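Local coordinates for protein thymidylate synthase ThyX (Streptomyces cacaoi subsp. asoensis, PDB 4P5A) that probably catalyses the FAD-dependent reductive methylation of dUMP, and probably of UMP, as a homotetramer, at residues Ser96-Val108 with Arg162-Tyr174. Sequence-based numbering, arbitrary orientation.
With 5BU (5-bromo-uridine-5'-monophosphate), chain G.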
loop_
_atom_site.group_PDB
_atom_site.type_symbol
_atom_site.label_atom_id
_atom_site.label_comp_id
_atom_site.label_asym_id
_atom_site.label_seq_id
_atom_site.Cartn_x
_atom_site.Cartn_y
_atom_site.Cartn_z
ATOM N N SER B 96 11.880 1.937 20.775
ATOM C CA SER B 96 11.684 0.555 21.109
ATOM C C SER B 96 11.946 0.190 22.611
ATOM O O SER B 96 12.968 0.532 23.116
ATOM C CB SER B 96 12.663 -0.215 20.258
ATOM O OG SER B 96 12.803 -1.565 20.766
ATOM N N ALA B 97 11.034 -0.571 23.219
ATOM C CA ALA B 97 11.249 -1.138 24.568
ATOM C C ALA B 97 12.110 -2.362 24.566
ATOM O O ALA B 97 12.641 -2.738 25.633
ATOM C CB ALA B 97 9.874 -1.415 25.247
ATOM N N ARG B 98 12.253 -3.069 23.419
ATOM C CA ARG B 98 13.285 -4.118 23.360
ATOM C C ARG B 98 14.650 -3.480 23.449
ATOM O O ARG B 98 15.564 -4.087 24.019
ATOM C CB ARG B 98 13.206 -4.841 21.986
ATOM C CG ARG B 98 11.836 -5.567 21.790
ATOM C CD ARG B 98 11.961 -6.316 20.473
ATOM N NE ARG B 98 12.892 -7.486 20.616
ATOM C CZ ARG B 98 13.591 -8.035 19.616
ATOM N NH1 ARG B 98 13.535 -7.506 18.357
ATOM N NH2 ARG B 98 14.368 -9.118 19.871
ATOM N N TYR B 99 14.799 -2.263 22.897
ATOM C CA TYR B 99 16.108 -1.630 22.702
ATOM C C TYR B 99 16.516 -0.790 23.930
ATOM O O TYR B 99 17.661 -0.803 24.325
ATOM C CB TYR B 99 16.101 -0.729 21.486
ATOM C CG TYR B 99 17.457 -0.179 21.106
ATOM C CD1 TYR B 99 18.327 -0.905 20.274
ATOM C CD2 TYR B 99 17.878 1.101 21.552
ATOM C CE1 TYR B 99 19.628 -0.328 19.900
ATOM C CE2 TYR B 99 19.151 1.628 21.195
ATOM C CZ TYR B 99 19.995 0.907 20.400
ATOM O OH TYR B 99 21.239 1.451 20.049
ATOM N N ARG B 100 15.573 -0.117 24.553
ATOM C CA ARG B 100 15.957 0.830 25.587
ATOM C C ARG B 100 14.969 0.713 26.741
ATOM O O ARG B 100 13.787 0.425 26.510
ATOM C CB ARG B 100 15.895 2.246 25.037
ATOM C CG ARG B 100 16.539 3.297 26.051
ATOM C CD ARG B 100 17.025 4.608 25.385
ATOM N NE ARG B 100 15.925 5.570 25.178
ATOM C CZ ARG B 100 15.600 6.585 26.002
ATOM N NH1 ARG B 100 16.302 6.816 27.119
ATOM N NH2 ARG B 100 14.567 7.388 25.708
ATOM N N GLU B 101 15.462 0.951 27.976
ATOM C CA GLU B 101 14.566 0.948 29.141
ATOM C C GLU B 101 13.502 2.021 29.012
ATOM O O GLU B 101 13.750 3.119 28.507
ATOM C CB GLU B 101 15.398 1.223 30.375
ATOM C CG GLU B 101 14.628 1.348 31.655
ATOM C CD GLU B 101 15.588 1.409 32.903
ATOM O OE1 GLU B 101 15.105 1.897 33.971
ATOM O OE2 GLU B 101 16.779 0.927 32.797
ATOM N N VAL B 102 12.289 1.692 29.479
ATOM C CA VAL B 102 11.175 2.563 29.277
ATOM C C VAL B 102 11.159 3.531 30.467
ATOM O O VAL B 102 11.416 3.107 31.634
ATOM C CB VAL B 102 9.842 1.717 29.307
ATOM C CG1 VAL B 102 8.548 2.657 29.219
ATOM C CG2 VAL B 102 9.877 0.640 28.133
ATOM N N GLY B 103 10.807 4.776 30.173
ATOM C CA GLY B 103 10.622 5.834 31.199
ATOM C C GLY B 103 9.351 5.655 31.984
ATOM O O GLY B 103 8.386 4.965 31.550
ATOM N N ALA B 104 9.272 6.347 33.115
ATOM C CA ALA B 104 8.149 6.085 33.987
ATOM C C ALA B 104 7.054 7.114 33.769
ATOM O O ALA B 104 6.586 7.714 34.698
ATOM C CB ALA B 104 8.602 6.079 35.484
ATOM N N ALA B 105 6.610 7.292 32.520
ATOM C CA ALA B 105 5.548 8.273 32.254
ATOM C C ALA B 105 4.375 7.529 31.757
ATOM O O ALA B 105 4.514 6.671 30.818
ATOM C CB ALA B 105 5.978 9.310 31.279
ATOM N N PHE B 106 3.206 7.818 32.331
ATOM C CA PHE B 106 1.981 6.995 32.100
ATOM C C PHE B 106 0.840 7.958 31.911
ATOM O O PHE B 106 0.755 9.014 32.596
ATOM C CB PHE B 106 1.654 6.018 33.288
ATOM C CG PHE B 106 2.734 5.095 33.572
ATOM C CD1 PHE B 106 3.670 5.397 34.526
ATOM C CD2 PHE B 106 2.907 3.952 32.760
ATOM C CE1 PHE B 106 4.757 4.596 34.752
ATOM C CE2 PHE B 106 4.039 3.083 32.976
ATOM C CZ PHE B 106 4.933 3.400 33.997
ATOM N N TYR B 107 -0.077 7.642 30.983
ATOM C CA TYR B 107 -1.176 8.524 30.712
ATOM C C TYR B 107 -2.400 8.290 31.656
ATOM O O TYR B 107 -2.828 7.148 31.897
ATOM C CB TYR B 107 -1.684 8.302 29.222
ATOM C CG TYR B 107 -2.931 9.081 28.858
ATOM C CD1 TYR B 107 -4.207 8.461 28.892
ATOM C CD2 TYR B 107 -2.861 10.450 28.508
ATOM C CE1 TYR B 107 -5.354 9.171 28.599
ATOM C CE2 TYR B 107 -4.022 11.181 28.196
ATOM C CZ TYR B 107 -5.239 10.555 28.255
ATOM O OH TYR B 107 -6.411 11.234 27.939
ATOM N N VAL B 108 -2.990 9.406 32.096
ATOM C CA VAL B 108 -4.315 9.328 32.760
ATOM C C VAL B 108 -5.119 10.461 32.171
ATOM O O VAL B 108 -4.577 11.523 31.897
ATOM C CB VAL B 108 -4.170 9.494 34.388
ATOM C CG1 VAL B 108 -3.432 8.330 35.000
ATOM C CG2 VAL B 108 -3.515 10.800 34.704
ATOM N N ARG B 162 15.346 -6.559 28.784
ATOM C CA ARG B 162 14.293 -5.539 28.700
ATOM C C ARG B 162 13.076 -5.868 27.842
ATOM O O ARG B 162 11.980 -5.516 28.266
ATOM C CB ARG B 162 14.890 -4.143 28.567
ATOM C CG ARG B 162 15.581 -4.003 27.455
ATOM C CD ARG B 162 16.483 -2.722 27.502
ATOM N NE ARG B 162 17.370 -3.099 26.403
ATOM C CZ ARG B 162 18.675 -3.325 26.538
ATOM N NH1 ARG B 162 19.385 -3.755 25.505
ATOM N NH2 ARG B 162 19.260 -3.102 27.717
ATOM N N GLU B 163 13.232 -6.734 26.827
ATOM C CA GLU B 163 12.051 -7.143 25.984
ATOM C C GLU B 163 11.048 -8.040 26.759
ATOM O O GLU B 163 9.847 -8.149 26.395
ATOM C CB GLU B 163 12.544 -7.818 24.674
ATOM C CG GLU B 163 13.147 -9.226 24.944
ATOM C CD GLU B 163 13.353 -10.041 23.661
ATOM O OE1 GLU B 163 13.448 -11.295 23.777
ATOM O OE2 GLU B 163 13.441 -9.430 22.528
ATOM N N ILE B 164 11.499 -8.669 27.867
ATOM C CA ILE B 164 10.628 -9.480 28.643
ATOM C C ILE B 164 10.174 -8.674 29.847
ATOM O O ILE B 164 8.994 -8.798 30.228
ATOM C CB ILE B 164 11.352 -10.784 29.113
ATOM C CG1 ILE B 164 11.538 -11.756 27.953
ATOM C CG2 ILE B 164 10.690 -11.401 30.367
ATOM C CD1 ILE B 164 10.205 -12.397 27.497
ATOM N N ALA B 165 11.033 -7.870 30.448
ATOM C CA ALA B 165 10.587 -7.069 31.606
ATOM C C ALA B 165 9.415 -6.168 31.277
ATOM O O ALA B 165 8.518 -5.944 32.149
ATOM C CB ALA B 165 11.710 -6.243 32.193
ATOM N N ARG B 166 9.391 -5.624 30.047
ATOM C CA ARG B 166 8.285 -4.717 29.689
ATOM C C ARG B 166 6.953 -5.360 29.579
ATOM O O ARG B 166 5.963 -4.609 29.396
ATOM C CB ARG B 166 8.557 -3.921 28.446
ATOM C CG ARG B 166 8.925 -4.710 27.178
ATOM C CD ARG B 166 7.712 -5.469 26.613
ATOM N NE ARG B 166 8.120 -5.986 25.286
ATOM C CZ ARG B 166 8.081 -5.290 24.114
ATOM N NH1 ARG B 166 7.584 -4.058 24.068
ATOM N NH2 ARG B 166 8.593 -5.875 23.048
ATOM N N LEU B 167 6.887 -6.699 29.665
ATOM C CA LEU B 167 5.597 -7.366 29.725
ATOM C C LEU B 167 4.636 -6.823 30.779
ATOM O O LEU B 167 3.424 -6.927 30.616
ATOM C CB LEU B 167 5.783 -8.852 29.899
ATOM C CG LEU B 167 5.782 -9.689 28.617
ATOM C CD1 LEU B 167 6.740 -9.068 27.618
ATOM C CD2 LEU B 167 6.310 -11.095 29.098
ATOM N N VAL B 168 5.175 -6.308 31.900
ATOM C CA VAL B 168 4.305 -5.864 32.988
ATOM C C VAL B 168 3.782 -4.431 32.825
ATOM O O VAL B 168 2.916 -3.991 33.624
ATOM C CB VAL B 168 5.062 -5.995 34.354
ATOM C CG1 VAL B 168 5.358 -7.522 34.571
ATOM C CG2 VAL B 168 6.263 -5.076 34.383
ATOM N N LEU B 169 4.267 -3.697 31.810
ATOM C CA LEU B 169 3.902 -2.239 31.673
ATOM C C LEU B 169 2.573 -2.096 30.946
ATOM O O LEU B 169 2.271 -2.892 30.013
ATOM C CB LEU B 169 4.999 -1.397 30.946
ATOM C CG LEU B 169 6.378 -1.445 31.647
ATOM C CD1 LEU B 169 7.347 -0.731 30.839
ATOM C CD2 LEU B 169 6.286 -0.729 32.954
ATOM N N PRO B 170 1.757 -1.100 31.350
ATOM C CA PRO B 170 0.415 -0.977 30.896
ATOM C C PRO B 170 0.373 -0.302 29.523
ATOM O O PRO B 170 1.359 0.358 29.078
ATOM C CB PRO B 170 -0.202 -0.017 31.921
ATOM C CG PRO B 170 0.915 0.826 32.402
ATOM C CD PRO B 170 2.071 -0.154 32.427
ATOM N N VAL B 171 -0.768 -0.406 28.877
ATOM C CA VAL B 171 -0.941 0.215 27.552
ATOM C C VAL B 171 -1.025 1.728 27.630
ATOM O O VAL B 171 -1.033 2.440 26.575
ATOM C CB VAL B 171 -2.156 -0.360 26.814
ATOM C CG1 VAL B 171 -1.999 -1.894 26.478
ATOM C CG2 VAL B 171 -3.430 -0.079 27.599
ATOM N N SER B 172 -1.050 2.286 28.850
ATOM C CA SER B 172 -0.995 3.708 29.055
ATOM C C SER B 172 0.402 4.300 29.075
ATOM O O SER B 172 0.570 5.512 29.196
ATOM C CB SER B 172 -1.678 4.026 30.402
ATOM O OG SER B 172 -0.864 3.374 31.420
ATOM N N THR B 173 1.419 3.431 29.017
ATOM C CA THR B 173 2.802 3.859 29.018
ATOM C C THR B 173 3.052 4.788 27.782
ATOM O O THR B 173 2.618 4.442 26.707
ATOM C CB THR B 173 3.729 2.607 28.826
ATOM O OG1 THR B 173 3.493 1.725 29.947
ATOM C CG2 THR B 173 5.201 3.053 28.910
ATOM N N TYR B 174 3.721 5.913 27.965
ATOM C CA TYR B 174 3.981 6.825 26.824
ATOM C C TYR B 174 5.044 6.221 25.901
ATOM O O TYR B 174 6.034 5.578 26.394
ATOM C CB TYR B 174 4.483 8.166 27.335
ATOM C CG TYR B 174 3.350 9.108 27.620
ATOM C CD1 TYR B 174 2.817 9.918 26.639
ATOM C CD2 TYR B 174 2.787 9.167 28.920
ATOM C CE1 TYR B 174 1.745 10.809 26.942
ATOM C CE2 TYR B 174 1.785 10.062 29.238
ATOM C CZ TYR B 174 1.287 10.899 28.241
ATOM O OH TYR B 174 0.309 11.817 28.495
HETATM P P 5BU G . 8.963 -2.688 21.030
HETATM O OP1 5BU G . 8.483 -1.784 22.094
HETATM O OP2 5BU G . 8.363 -4.026 20.971
HETATM O OP3 5BU G . 10.394 -2.620 20.751
HETATM O "O5'" 5BU G . 8.345 -2.074 19.678
HETATM C "C5'" 5BU G . 8.372 -0.650 19.496
HETATM C "C4'" 5BU G . 7.674 -0.360 18.137
HETATM O "O4'" 5BU G . 8.616 -0.808 17.034
HETATM C "C3'" 5BU G . 6.379 -1.065 17.829
HETATM O "O3'" 5BU G . 5.622 -0.237 16.840
HETATM C "C2'" 5BU G . 6.848 -2.345 17.184
HETATM O "O2'" 5BU G . 5.834 -2.821 16.368
HETATM C "C1'" 5BU G . 8.061 -1.961 16.371
HETATM N N1 5BU G . 9.080 -3.082 16.524
HETATM C C2 5BU G . 8.792 -4.313 15.943
HETATM O O2 5BU G . 7.759 -4.363 15.244
HETATM N N3 5BU G . 9.671 -5.355 16.086
HETATM C C4 5BU G . 10.886 -5.251 16.781
HETATM O O4 5BU G . 11.551 -6.276 16.965
HETATM C C5 5BU G . 11.139 -4.019 17.328
HETATM C C6 5BU G . 10.295 -2.946 17.215
HETATM BR BR 5BU G . 12.821 -3.691 18.166
HETATM O O HOH W 1 12.065 -2.647 28.282
HETATM O O HOH W 2 15.826 -6.790 24.983
HETATM O O HOH W 3 18.229 -4.567 23.037
HETATM O O HOH W 4 7.379 6.206 28.643
#
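R98 and E163 meet at the nucleotide-binding site of this ThyX-family enzyme, where 5-bromo-UMP is bound. R98 grips E163 side-on: NE and NH2 both donate to OE2, with NE 2.8 Å away. OE2 lies in the guanidinium plane. A bend at chi3 (71°) turns the R98 guanidinium so that NH1 also reaches O4 of the base, at 2.7 Å. E163 OE1 is held by R113 of the second subunit, which probably favours a charged carboxylate. A lysine in place of R98 would probably lose the two-nitrogen grip on E163 and leave O4 of the base without this donor.

R166 meets the phosphate with NH1 and NH2, and NH2 lies 2.8 Å from OP2. S96 OG and the backbone N of A97 and R98 bind the same phosphate. R162 NE donates to R98 O at 3.1 Å, from above the carbonyl plane.

V102 and T173 meet tip to tip, with V102 CG1 and T173 CG2 a tight 3.4 Å apart. A single beta bridge joins F106 to T173. Its bonds run from Y174 N to A105 O (3.1 Å) and from Y107 N to S172 O (2.9 Å). The F106 ring puts its edge to T173 OG1, while P170 CG packs against F106 CD2 at 3.7 Å.

Strand 105-107 pairs in parallel with strand 7-9. Helix 131-157 packs on E101, A104 and S172, and Y174 begins strand 174-181 of the four-stranded antiparallel sheet.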